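Dipeptidase (Streptococcus thermophilus, PDB 3PEB) is probably a manganese-dependent hydrolase of the peptidase M24B family that acts on dipeptides, represented here by its N-terminal creatinase/prolidase domain alone. Local coordinates at residues V24-T29 / F104-V109; I99-F104 / E124-F129; T34-D39 / S68-F73; R9-L14 / L47-N52. One frame throughout, in Å; residues are numbered along the deposited sequence.

Contact 1: residues V24-T29 / F104-V109; sequences VSDPVT and FDNLNV. With EDO (1,2-ethanediol), chain E.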
# COMPACT_ATOMS: atom_id res chain seq x y z
N VAL A 24 0.80 1.12 2.48
CA VAL A 24 1.89 0.52 3.21
C VAL A 24 3.06 0.38 2.24
O VAL A 24 2.91 -0.19 1.16
CB VAL A 24 1.46 -0.87 3.79
CG1 VAL A 24 2.64 -1.60 4.48
CG2 VAL A 24 0.31 -0.68 4.80
N SER A 25 4.21 0.94 2.63
CA SER A 25 5.38 0.98 1.79
C SER A 25 6.60 0.25 2.34
O SER A 25 7.47 -0.13 1.55
CB SER A 25 5.79 2.44 1.51
OG SER A 25 6.00 3.14 2.71
N ASP A 26 6.69 0.08 3.65
CA ASP A 26 7.86 -0.53 4.26
C ASP A 26 7.79 -2.01 3.99
O ASP A 26 6.78 -2.65 4.34
CB ASP A 26 7.85 -0.25 5.79
CG ASP A 26 9.11 -0.71 6.47
OD1 ASP A 26 9.83 -1.58 5.92
OD2 ASP A 26 9.41 -0.16 7.54
N PRO A 27 8.82 -2.59 3.32
CA PRO A 27 8.80 -4.03 3.06
C PRO A 27 8.64 -4.89 4.30
O PRO A 27 8.00 -5.96 4.25
CB PRO A 27 10.17 -4.29 2.38
CG PRO A 27 10.48 -2.96 1.72
CD PRO A 27 10.03 -1.94 2.75
N VAL A 28 9.17 -4.43 5.42
CA VAL A 28 9.02 -5.14 6.69
C VAL A 28 7.53 -5.19 7.09
O VAL A 28 7.02 -6.25 7.50
CB VAL A 28 9.89 -4.50 7.78
CG1 VAL A 28 9.64 -5.14 9.13
CG2 VAL A 28 11.41 -4.60 7.39
N THR A 29 6.83 -4.08 6.93
CA THR A 29 5.38 -4.01 7.24
C THR A 29 4.56 -4.83 6.25
O THR A 29 3.60 -5.51 6.66
CB THR A 29 4.86 -2.55 7.22
OG1 THR A 29 5.74 -1.72 8.00
CG2 THR A 29 3.40 -2.44 7.75
N PHE A 104 5.08 7.43 7.35
CA PHE A 104 5.93 8.62 7.17
C PHE A 104 7.39 8.36 7.53
O PHE A 104 8.25 9.08 7.03
CB PHE A 104 5.43 9.80 7.99
CG PHE A 104 4.17 10.47 7.46
CD1 PHE A 104 3.43 9.97 6.39
CD2 PHE A 104 3.73 11.65 8.07
CE1 PHE A 104 2.28 10.63 5.96
CE2 PHE A 104 2.59 12.29 7.65
CZ PHE A 104 1.86 11.78 6.61
N ASP A 105 7.68 7.38 8.39
CA ASP A 105 9.06 7.07 8.71
C ASP A 105 9.72 6.28 7.57
O ASP A 105 10.95 6.25 7.49
CB ASP A 105 9.19 6.29 10.03
CG ASP A 105 9.06 7.16 11.28
OD1 ASP A 105 8.66 8.34 11.23
OD2 ASP A 105 9.36 6.61 12.37
N ASN A 106 8.95 5.69 6.67
CA ASN A 106 9.49 4.86 5.61
C ASN A 106 9.54 5.57 4.26
O ASN A 106 10.52 5.46 3.54
CB ASN A 106 8.70 3.55 5.44
CG ASN A 106 9.19 2.73 4.25
OD1 ASN A 106 8.55 2.69 3.20
ND2 ASN A 106 10.37 2.10 4.41
N LEU A 107 8.45 6.24 3.89
CA LEU A 107 8.36 6.93 2.61
C LEU A 107 9.35 8.05 2.52
O LEU A 107 9.45 8.88 3.42
CB LEU A 107 7.00 7.58 2.40
CG LEU A 107 5.81 6.82 1.99
CD1 LEU A 107 4.63 7.83 1.92
CD2 LEU A 107 6.00 6.01 0.66
N ASN A 108 10.11 8.08 1.44
CA ASN A 108 10.91 9.26 1.13
C ASN A 108 10.05 10.31 0.45
O ASN A 108 8.93 10.03 0.08
CB ASN A 108 12.21 8.91 0.42
CG ASN A 108 12.01 8.35 -0.97
OD1 ASN A 108 10.92 8.39 -1.50
ND2 ASN A 108 13.07 7.79 -1.54
N VAL A 109 10.58 11.51 0.31
CA VAL A 109 9.81 12.62 -0.24
C VAL A 109 9.49 12.35 -1.73
O VAL A 109 8.40 12.66 -2.19
CB VAL A 109 10.53 13.95 -0.03
CG1 VAL A 109 9.87 15.09 -0.85
CG2 VAL A 109 10.57 14.29 1.49
C1 EDO E . 13.36 6.80 4.29
O1 EDO E . 13.19 5.38 4.35
C2 EDO E . 14.05 7.21 3.00
O2 EDO E . 15.47 7.20 3.15
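S25 and N106 make the tight part of this contact. S25 OG donates to N106 OD1 at 2.6 Å, a short bond. The donor sits 17° from the amide plane. S25 OG lies between its own backbone N and carbonyl carbon (chi1 56°), which turns it toward the loop 104-109. L107 closes in beside it. Its CD2 methyl lies 3.5 Å from S25 OG, so N106 OD1 and the L107 methyl both press on the hydroxyl. S25 is buried here, and L107 also rests on F46, F112 and L115.

The other half is looser and more open. The N106 amide lies almost parallel to the D26 carboxylate, their planes 10° apart and stacked. D26 CB comes 3.6 Å from N106 CG. D26 N lies near N106 OD1 but is not aimed at it; it bonds to the E103 carboxylate instead, as does S25 N. P27 adds only a distant touch, its CD 4.4 Å from N106 ND2. On the outer side of the loop an ethanediol, probably from the crystallisation liquor, donates from O1 to N106 O.

The D26 carboxylate has a second task. Its OD1 accepts from V28 N at 3.0 Å and is met from above the carboxylate plane. This is an N-cap at the start of helix 27-34. The contact thus joins two neighbouring strand-to-helix turns of an alpha/beta sheet domain, one after strand 21-24 and one after strand 96-102, with N108 as N-cap at the start of helix 109-118.

Contact 2: residues I99-F104 / E124-F129; sequences IIYAEF and ENLTPF
F104 lays its ring over the side chain of N125, ring and amide planes 9° apart. N125 CB sits 3.9 Å from the ring centroid, a CH-pi contact over the face. Y101 is likewise covered by E124, whose CB lies 3.7 Å from the centroid of the Y101 ring. N125 O and L126 N lie at the edge of that ring. Between these two layers, Y101 and E124 on one face and N125 with F104 on the other, runs the parallel strand pair of the beta-alpha-beta unit 96-102, 109-118, 122-125. Its bonds run from E124 N to I100 O, A102 N to E124 O and L126 N to A102 O.

N125 CG is anti to the backbone N (chi1 -168°), which places OD1 between two amides. F104 N reaches it at 3.1 Å and T127 N at 3.0 Å, from opposite faces of the amide plane. The second bond caps the turn into helix 127-133. Water 1 links E103 OE2 to T127 OG1, while the E103 carboxylate also binds T29, S25 and D26. E124 is paired with R122. One amide oxygen ties together the two segments as they leave the sheet, and the apolar parts of polar residues cover the rings.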
# COMPACT_ATOMS: atom_id res chain seq x y z
N ILE A 99 -9.01 11.08 3.49
CA ILE A 99 -7.91 10.90 4.43
C ILE A 99 -7.20 9.58 4.14
O ILE A 99 -7.83 8.50 4.13
CB ILE A 99 -8.39 10.92 5.88
CG1 ILE A 99 -9.14 12.22 6.20
CG2 ILE A 99 -7.21 10.71 6.82
CD1 ILE A 99 -9.82 12.25 7.54
N ILE A 100 -5.89 9.66 3.88
CA ILE A 100 -5.10 8.50 3.54
C ILE A 100 -3.98 8.33 4.54
O ILE A 100 -3.26 9.30 4.82
CB ILE A 100 -4.50 8.63 2.13
CG1 ILE A 100 -5.62 8.78 1.10
CG2 ILE A 100 -3.59 7.44 1.78
CD1 ILE A 100 -5.14 9.13 -0.29
N TYR A 101 -3.81 7.12 5.08
CA TYR A 101 -2.72 6.85 6.01
C TYR A 101 -1.52 6.27 5.26
O TYR A 101 -1.69 5.42 4.40
CB TYR A 101 -3.15 5.93 7.16
CG TYR A 101 -3.77 6.72 8.29
CD1 TYR A 101 -5.11 7.10 8.24
CD2 TYR A 101 -3.01 7.13 9.38
CE1 TYR A 101 -5.67 7.86 9.25
CE2 TYR A 101 -3.55 7.88 10.40
CZ TYR A 101 -4.89 8.24 10.33
OH TYR A 101 -5.42 9.00 11.33
N ALA A 102 -0.32 6.71 5.61
CA ALA A 102 0.91 6.21 4.99
C ALA A 102 2.03 6.21 6.02
O ALA A 102 1.93 6.85 7.08
CB ALA A 102 1.29 7.05 3.74
N GLU A 103 3.08 5.45 5.75
CA GLU A 103 4.13 5.27 6.74
C GLU A 103 5.19 6.36 6.57
O GLU A 103 6.11 6.20 5.78
CB GLU A 103 4.78 3.90 6.61
CG GLU A 103 3.82 2.73 6.81
CD GLU A 103 4.50 1.40 6.61
OE1 GLU A 103 4.55 0.97 5.43
OE2 GLU A 103 5.01 0.81 7.61
N PHE A 104 5.08 7.43 7.35
CA PHE A 104 5.93 8.62 7.17
C PHE A 104 7.39 8.36 7.53
O PHE A 104 8.25 9.08 7.03
CB PHE A 104 5.43 9.80 7.99
CG PHE A 104 4.17 10.47 7.46
CD1 PHE A 104 3.43 9.97 6.39
CD2 PHE A 104 3.73 11.65 8.07
CE1 PHE A 104 2.28 10.63 5.96
CE2 PHE A 104 2.59 12.29 7.65
CZ PHE A 104 1.86 11.78 6.61
N GLU A 124 -2.00 11.24 6.46
CA GLU A 124 -1.75 11.14 7.89
C GLU A 124 -0.80 9.98 8.12
O GLU A 124 -0.67 9.11 7.27
CB GLU A 124 -3.04 10.90 8.67
CG GLU A 124 -4.07 12.04 8.61
CD GLU A 124 -3.64 13.30 9.35
OE1 GLU A 124 -2.66 13.26 10.13
OE2 GLU A 124 -4.31 14.34 9.15
N ASN A 125 -0.15 9.98 9.28
CA ASN A 125 0.94 9.05 9.58
C ASN A 125 0.46 7.73 10.23
O ASN A 125 -0.11 7.73 11.30
CB ASN A 125 1.92 9.72 10.54
CG ASN A 125 3.22 8.97 10.67
OD1 ASN A 125 3.48 7.99 9.96
ND2 ASN A 125 4.09 9.46 11.58
N LEU A 126 0.72 6.62 9.54
CA LEU A 126 0.40 5.25 9.96
C LEU A 126 1.49 4.63 10.82
O LEU A 126 1.25 3.60 11.46
CB LEU A 126 0.23 4.37 8.73
CG LEU A 126 -0.38 2.97 8.91
CD1 LEU A 126 -1.82 3.06 9.46
CD2 LEU A 126 -0.33 2.26 7.56
N THR A 127 2.69 5.21 10.83
CA THR A 127 3.82 4.55 11.46
C THR A 127 3.59 4.25 12.95
O THR A 127 3.93 3.15 13.42
CB THR A 127 5.16 5.34 11.21
OG1 THR A 127 5.57 5.17 9.85
CG2 THR A 127 6.26 4.79 12.14
N PRO A 128 3.03 5.20 13.71
CA PRO A 128 2.79 4.91 15.13
C PRO A 128 1.87 3.68 15.35
O PRO A 128 2.17 2.84 16.20
CB PRO A 128 2.14 6.20 15.64
CG PRO A 128 2.75 7.28 14.77
CD PRO A 128 2.79 6.62 13.40
N PHE A 129 0.82 3.57 14.55
CA PHE A 129 -0.04 2.41 14.65
C PHE A 129 0.69 1.10 14.31
O PHE A 129 0.52 0.09 15.03
CB PHE A 129 -1.29 2.56 13.81
CG PHE A 129 -2.26 1.43 14.00
CD1 PHE A 129 -2.87 1.24 15.23
CD2 PHE A 129 -2.51 0.51 12.99
CE1 PHE A 129 -3.75 0.17 15.45
CE2 PHE A 129 -3.40 -0.56 13.20
CZ PHE A 129 -4.00 -0.72 14.42
O HOH W 1 5.94 2.27 9.69

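Contact 3: residues T34-D39 / S68-F73; sequences TGFDCD and SSVLDF. With NA (sodium ion), chain N; EDO (1,2-ethanediol), chain G; EDO (1,2-ethanediol), chain F.
Between T34-D39 and S68-F73 the closest CA atoms, of F36 and V70, are 7.0 Å apart, and no direct hydrogen bond joins the backbones. Water 2 bridges the gap by donating to T34 O and to V70 O. The side chains do the rest.

L71 CD2 is the central group. It reaches T34 CB at 3.7 Å and also lies near F36 CB. The F36 ring crosses V70 at about a right angle, with CD1 4.0 Å from V70 CG2. T34 CG2 points at the edge of the F73 ring, close to CZ. L71 CB lies over a face of that ring, so L71 packs on both F73 and the 34-39 segment.

T34 OG1 lies between its backbone N and carbonyl carbon (chi1 71°). From there it accepts from F36 N at 3.1 Å, an ST turn, and it also bonds to V30 O. G35 leaves helix 27-34 with positive phi, 81°, where a side chain would press on the T34 carbonyl oxygen.

Where helix 64-70 gives way to the loop, a sodium ion is held by S68 O, L71 O at 2.3 Å and four waters. Water 4 donates to F73 O as well. The protein supplies two backbone oxygens and no side chain to the ion. An ethanediol accepts from D37 N at the outer side.

The contact thus joins the C-terminal ends of helices 27-34 and 64-70, with F36, L71 and F73 resting on L57 of strand 56-60 and T34 and F73 on L47 of strand 46-50.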
# COMPACT_ATOMS: atom_id res chain seq x y z
N THR A 34 1.12 -9.47 5.51
CA THR A 34 0.64 -10.35 4.44
C THR A 34 1.44 -11.63 4.27
O THR A 34 0.96 -12.55 3.63
CB THR A 34 0.65 -9.64 3.05
OG1 THR A 34 2.01 -9.47 2.60
CG2 THR A 34 -0.05 -8.30 3.08
N GLY A 35 2.65 -11.70 4.82
CA GLY A 35 3.53 -12.85 4.60
C GLY A 35 4.28 -12.84 3.28
O GLY A 35 5.04 -13.76 2.99
N PHE A 36 4.10 -11.79 2.47
CA PHE A 36 4.88 -11.61 1.24
C PHE A 36 6.13 -10.78 1.54
O PHE A 36 6.03 -9.62 1.97
CB PHE A 36 4.07 -10.92 0.15
CG PHE A 36 4.85 -10.70 -1.12
CD1 PHE A 36 5.30 -11.78 -1.87
CD2 PHE A 36 5.15 -9.42 -1.56
CE1 PHE A 36 6.02 -11.59 -3.04
CE2 PHE A 36 5.87 -9.22 -2.72
CZ PHE A 36 6.32 -10.30 -3.46
N ASP A 37 7.29 -11.37 1.30
CA ASP A 37 8.57 -10.78 1.64
C ASP A 37 9.29 -10.35 0.37
O ASP A 37 9.63 -11.19 -0.47
CB ASP A 37 9.41 -11.79 2.43
CG ASP A 37 10.68 -11.18 3.02
OD1 ASP A 37 10.86 -9.94 2.95
OD2 ASP A 37 11.50 -11.95 3.56
N CYS A 38 9.51 -9.05 0.22
CA CYS A 38 10.11 -8.51 -1.00
C CYS A 38 10.92 -7.25 -0.70
O CYS A 38 10.41 -6.33 -0.07
CB CYS A 38 9.02 -8.18 -2.00
SG CYS A 38 9.58 -7.28 -3.51
N ASP A 39 12.16 -7.23 -1.15
CA ASP A 39 12.93 -5.97 -1.19
C ASP A 39 12.87 -5.45 -2.63
O ASP A 39 13.49 -6.04 -3.51
CB ASP A 39 14.37 -6.22 -0.78
CG ASP A 39 15.18 -4.94 -0.68
OD1 ASP A 39 14.65 -3.84 -0.98
OD2 ASP A 39 16.37 -5.07 -0.30
N SER A 68 1.40 -13.16 -6.38
CA SER A 68 0.11 -13.75 -6.71
C SER A 68 -0.03 -15.18 -6.19
O SER A 68 -1.14 -15.61 -5.87
CB SER A 68 -0.11 -13.73 -8.23
OG SER A 68 -0.08 -12.39 -8.69
N SER A 69 1.07 -15.91 -6.11
CA SER A 69 1.07 -17.29 -5.65
C SER A 69 0.86 -17.37 -4.14
O SER A 69 0.47 -18.42 -3.64
CB SER A 69 2.37 -18.02 -6.02
OG SER A 69 3.44 -17.59 -5.19
N VAL A 70 1.11 -16.30 -3.39
CA VAL A 70 0.94 -16.41 -1.95
C VAL A 70 -0.10 -15.44 -1.35
O VAL A 70 -0.28 -15.45 -0.15
CB VAL A 70 2.27 -16.24 -1.20
CG1 VAL A 70 3.31 -17.28 -1.66
CG2 VAL A 70 2.80 -14.82 -1.36
N LEU A 71 -0.76 -14.63 -2.18
CA LEU A 71 -1.74 -13.66 -1.70
C LEU A 71 -3.09 -13.92 -2.33
O LEU A 71 -3.20 -14.29 -3.50
CB LEU A 71 -1.31 -12.23 -2.04
CG LEU A 71 0.02 -11.79 -1.43
CD1 LEU A 71 0.37 -10.37 -1.94
CD2 LEU A 71 -0.05 -11.81 0.12
N ASP A 72 -4.15 -13.71 -1.57
CA ASP A 72 -5.46 -14.02 -2.09
C ASP A 72 -6.25 -12.78 -2.47
O ASP A 72 -7.46 -12.78 -2.45
CB ASP A 72 -6.23 -14.87 -1.09
CG ASP A 72 -6.77 -16.07 -1.72
OD1 ASP A 72 -8.02 -16.14 -1.85
OD2 ASP A 72 -5.94 -16.93 -2.15
N PHE A 73 -5.55 -11.71 -2.79
CA PHE A 73 -6.15 -10.50 -3.33
C PHE A 73 -5.32 -10.05 -4.53
O PHE A 73 -4.25 -10.60 -4.78
CB PHE A 73 -6.27 -9.42 -2.25
CG PHE A 73 -4.99 -9.13 -1.52
CD1 PHE A 73 -4.02 -8.30 -2.08
CD2 PHE A 73 -4.76 -9.66 -0.25
CE1 PHE A 73 -2.86 -8.04 -1.40
CE2 PHE A 73 -3.61 -9.39 0.44
CZ PHE A 73 -2.64 -8.58 -0.14
NA NA N . -3.43 -14.96 -5.73
C1 EDO G . 6.70 -15.15 0.54
O1 EDO G . 7.72 -14.15 0.69
C2 EDO G . 6.64 -15.77 -0.86
O2 EDO G . 7.91 -16.17 -1.36
C1 EDO F . 11.47 -7.21 4.22
O1 EDO F . 11.19 -8.35 5.04
C2 EDO F . 12.98 -7.12 3.98
O2 EDO F . 13.23 -7.34 2.59
O HOH W 2 1.48 -14.83 2.19
O HOH W 3 -3.77 -17.19 -4.65
O HOH W 4 -3.27 -12.61 -6.37
O HOH W 5 -3.54 -15.97 -7.82
O HOH W 6 -5.91 -14.80 -5.77

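Contact 4: residues R9-L14 / L47-N52; sequences RIRHFL and LFVYEN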
# COMPACT_ATOMS: atom_id res chain seq x y z
N ARG A 9 -7.17 -5.54 11.42
CA ARG A 9 -6.79 -4.55 12.41
C ARG A 9 -6.46 -3.22 11.74
O ARG A 9 -6.80 -2.18 12.26
CB ARG A 9 -5.60 -5.02 13.25
CG ARG A 9 -5.96 -6.05 14.31
CD ARG A 9 -4.89 -6.12 15.39
NE ARG A 9 -3.93 -7.18 15.14
CZ ARG A 9 -2.72 -7.25 15.68
NH1 ARG A 9 -2.28 -6.30 16.50
NH2 ARG A 9 -1.93 -8.28 15.39
N ILE A 10 -5.80 -3.27 10.58
CA ILE A 10 -5.53 -2.05 9.80
C ILE A 10 -6.85 -1.42 9.39
O ILE A 10 -7.03 -0.21 9.50
CB ILE A 10 -4.67 -2.30 8.54
CG1 ILE A 10 -3.25 -2.73 8.93
CG2 ILE A 10 -4.63 -1.01 7.63
CD1 ILE A 10 -2.30 -1.56 9.32
N ARG A 11 -7.78 -2.23 8.87
CA ARG A 11 -9.07 -1.69 8.43
C ARG A 11 -9.88 -1.10 9.60
O ARG A 11 -10.54 -0.07 9.43
CB ARG A 11 -9.88 -2.75 7.67
CG ARG A 11 -9.32 -3.05 6.25
CD ARG A 11 -10.24 -3.98 5.46
NE ARG A 11 -10.07 -5.35 5.92
CZ ARG A 11 -9.29 -6.26 5.35
NH1 ARG A 11 -8.61 -6.01 4.24
NH2 ARG A 11 -9.21 -7.47 5.89
N HIS A 12 -9.81 -1.71 10.79
CA HIS A 12 -10.50 -1.17 11.97
C HIS A 12 -9.93 0.21 12.33
O HIS A 12 -10.66 1.15 12.64
CB HIS A 12 -10.38 -2.16 13.16
CG HIS A 12 -11.01 -1.68 14.43
ND1 HIS A 12 -12.32 -1.94 14.76
CD2 HIS A 12 -10.50 -0.97 15.48
CE1 HIS A 12 -12.61 -1.41 15.94
NE2 HIS A 12 -11.52 -0.80 16.39
N PHE A 13 -8.61 0.30 12.31
CA PHE A 13 -7.93 1.56 12.58
C PHE A 13 -8.33 2.64 11.58
O PHE A 13 -8.61 3.78 11.98
CB PHE A 13 -6.41 1.35 12.55
CG PHE A 13 -5.64 2.63 12.63
CD1 PHE A 13 -5.30 3.31 11.49
CD2 PHE A 13 -5.30 3.19 13.86
CE1 PHE A 13 -4.57 4.52 11.56
CE2 PHE A 13 -4.58 4.39 13.94
CZ PHE A 13 -4.23 5.06 12.78
N LEU A 14 -8.36 2.29 10.29
CA LEU A 14 -8.77 3.25 9.26
C LEU A 14 -10.18 3.76 9.54
O LEU A 14 -10.46 4.99 9.51
CB LEU A 14 -8.69 2.63 7.86
CG LEU A 14 -7.31 2.27 7.32
CD1 LEU A 14 -7.40 1.51 5.96
CD2 LEU A 14 -6.52 3.62 7.20
N LEU A 47 1.41 -1.64 -0.81
CA LEU A 47 0.22 -2.41 -0.48
C LEU A 47 -0.87 -1.42 -0.13
O LEU A 47 -0.73 -0.61 0.81
CB LEU A 47 0.50 -3.35 0.69
CG LEU A 47 -0.71 -4.10 1.29
CD1 LEU A 47 -1.15 -5.20 0.31
CD2 LEU A 47 -0.32 -4.67 2.67
N PHE A 48 -1.96 -1.51 -0.87
CA PHE A 48 -3.12 -0.62 -0.70
C PHE A 48 -4.19 -1.35 0.10
O PHE A 48 -4.82 -2.28 -0.40
CB PHE A 48 -3.65 -0.19 -2.09
CG PHE A 48 -2.66 0.57 -2.89
CD1 PHE A 48 -2.40 1.90 -2.61
CD2 PHE A 48 -1.95 -0.04 -3.94
CE1 PHE A 48 -1.45 2.63 -3.34
CE2 PHE A 48 -0.99 0.67 -4.68
CZ PHE A 48 -0.74 1.99 -4.41
N VAL A 49 -4.33 -0.98 1.38
CA VAL A 49 -5.30 -1.57 2.25
C VAL A 49 -6.48 -0.62 2.38
O VAL A 49 -6.47 0.33 3.15
CB VAL A 49 -4.74 -1.95 3.67
CG1 VAL A 49 -5.81 -2.74 4.44
CG2 VAL A 49 -3.43 -2.75 3.55
N TYR A 50 -7.50 -0.87 1.57
CA TYR A 50 -8.74 -0.13 1.65
C TYR A 50 -9.57 -0.45 2.89
O TYR A 50 -9.60 -1.59 3.38
CB TYR A 50 -9.58 -0.35 0.42
CG TYR A 50 -9.06 0.32 -0.84
CD1 TYR A 50 -9.31 1.67 -1.08
CD2 TYR A 50 -8.33 -0.39 -1.79
CE1 TYR A 50 -8.85 2.29 -2.22
CE2 TYR A 50 -7.88 0.20 -2.94
CZ TYR A 50 -8.12 1.56 -3.15
OH TYR A 50 -7.71 2.16 -4.30
N GLU A 51 -10.30 0.57 3.35
CA GLU A 51 -11.17 0.44 4.50
C GLU A 51 -12.33 -0.53 4.20
O GLU A 51 -12.67 -1.37 5.05
CB GLU A 51 -11.72 1.81 4.84
CG GLU A 51 -12.66 1.85 6.03
CD GLU A 51 -13.42 3.16 6.13
OE1 GLU A 51 -13.53 3.92 5.14
OE2 GLU A 51 -13.96 3.42 7.20
N ASN A 52 -12.93 -0.41 3.01
CA ASN A 52 -14.11 -1.22 2.65
C ASN A 52 -14.05 -1.77 1.23
O ASN A 52 -15.05 -1.83 0.55
CB ASN A 52 -15.41 -0.42 2.87
CG ASN A 52 -16.64 -1.30 2.89
OD1 ASN A 52 -16.66 -2.33 3.58
ND2 ASN A 52 -17.72 -0.89 2.20
O HOH W 7 -8.54 -3.80 2.35
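The R11 guanidinium is the flat group of this contact: V49 CG1 lies oblique to it, and water 7 lies in its plane at the edge. That water accepts from R11 NH1 at 2.9 Å and donates to Y50 O at 2.7 Å, linking helix to strand without a direct bond. R11 NH2 makes a salt bridge with D8, and NH1 makes one with the sulfonate of a bound buffer molecule, probably from the crystallisation liquor.

This is helix-on-sheet packing in the alpha/beta N-terminal domain of the creatinase/prolidase type. Helix 6-16 lies on strand 46-50. The axes of 9-14 and 47-50 cross at -59° and come within 8.6 Å. Strand 21-24, which follows the helix in the chain, pairs with strand 46-50 through V24 to L47 and A22 to V49.

V49 faces the helix. Its CG1 is anti to the backbone N (chi1 -172°) and meets I10 CG2 at 3.8 Å, the two side chains crossing at about a right angle. I10 also touches A22, L33, I130 and M133, so helices 27-34 and 127-133 flank it. R11 CG lies against the same V49 methyl. R11 CG and CD then pass alongside Y50 O, CD at 3.2 Å, before the chain bends at chi3, and E51 there is tied to N15.

L14 comes in one turn after I10 and covers V49 and, just past the strand, E51. The CB atoms of L14 and E51 are 4.4 Å apart. The closest touch of L14 is to backbone, with CD1 only 3.2 Å from V49 O.

Overall arrangement
All four contacts lie in one creatinase/prolidase N-terminal domain built on a mixed six-stranded sheet. Contacts 1 and 2 share F104, have centres about 9 Å apart and meet through the E103 carboxylate. The centres of contacts 4 and 2 are about 11 Å apart; F13 of contact 4 meets Y101, L126 and F129. Contact 3 is at the other side of the chain's centre from contact 2, about 21 Å between centres, but it touches contact 4 at L47. Along the chain contact 4 opens first; contact 1 brackets contact 3, and contact 2 closes last. Contact 1 crosses both 4 and 2, so early and late chain parts are interlaced into one compact unit.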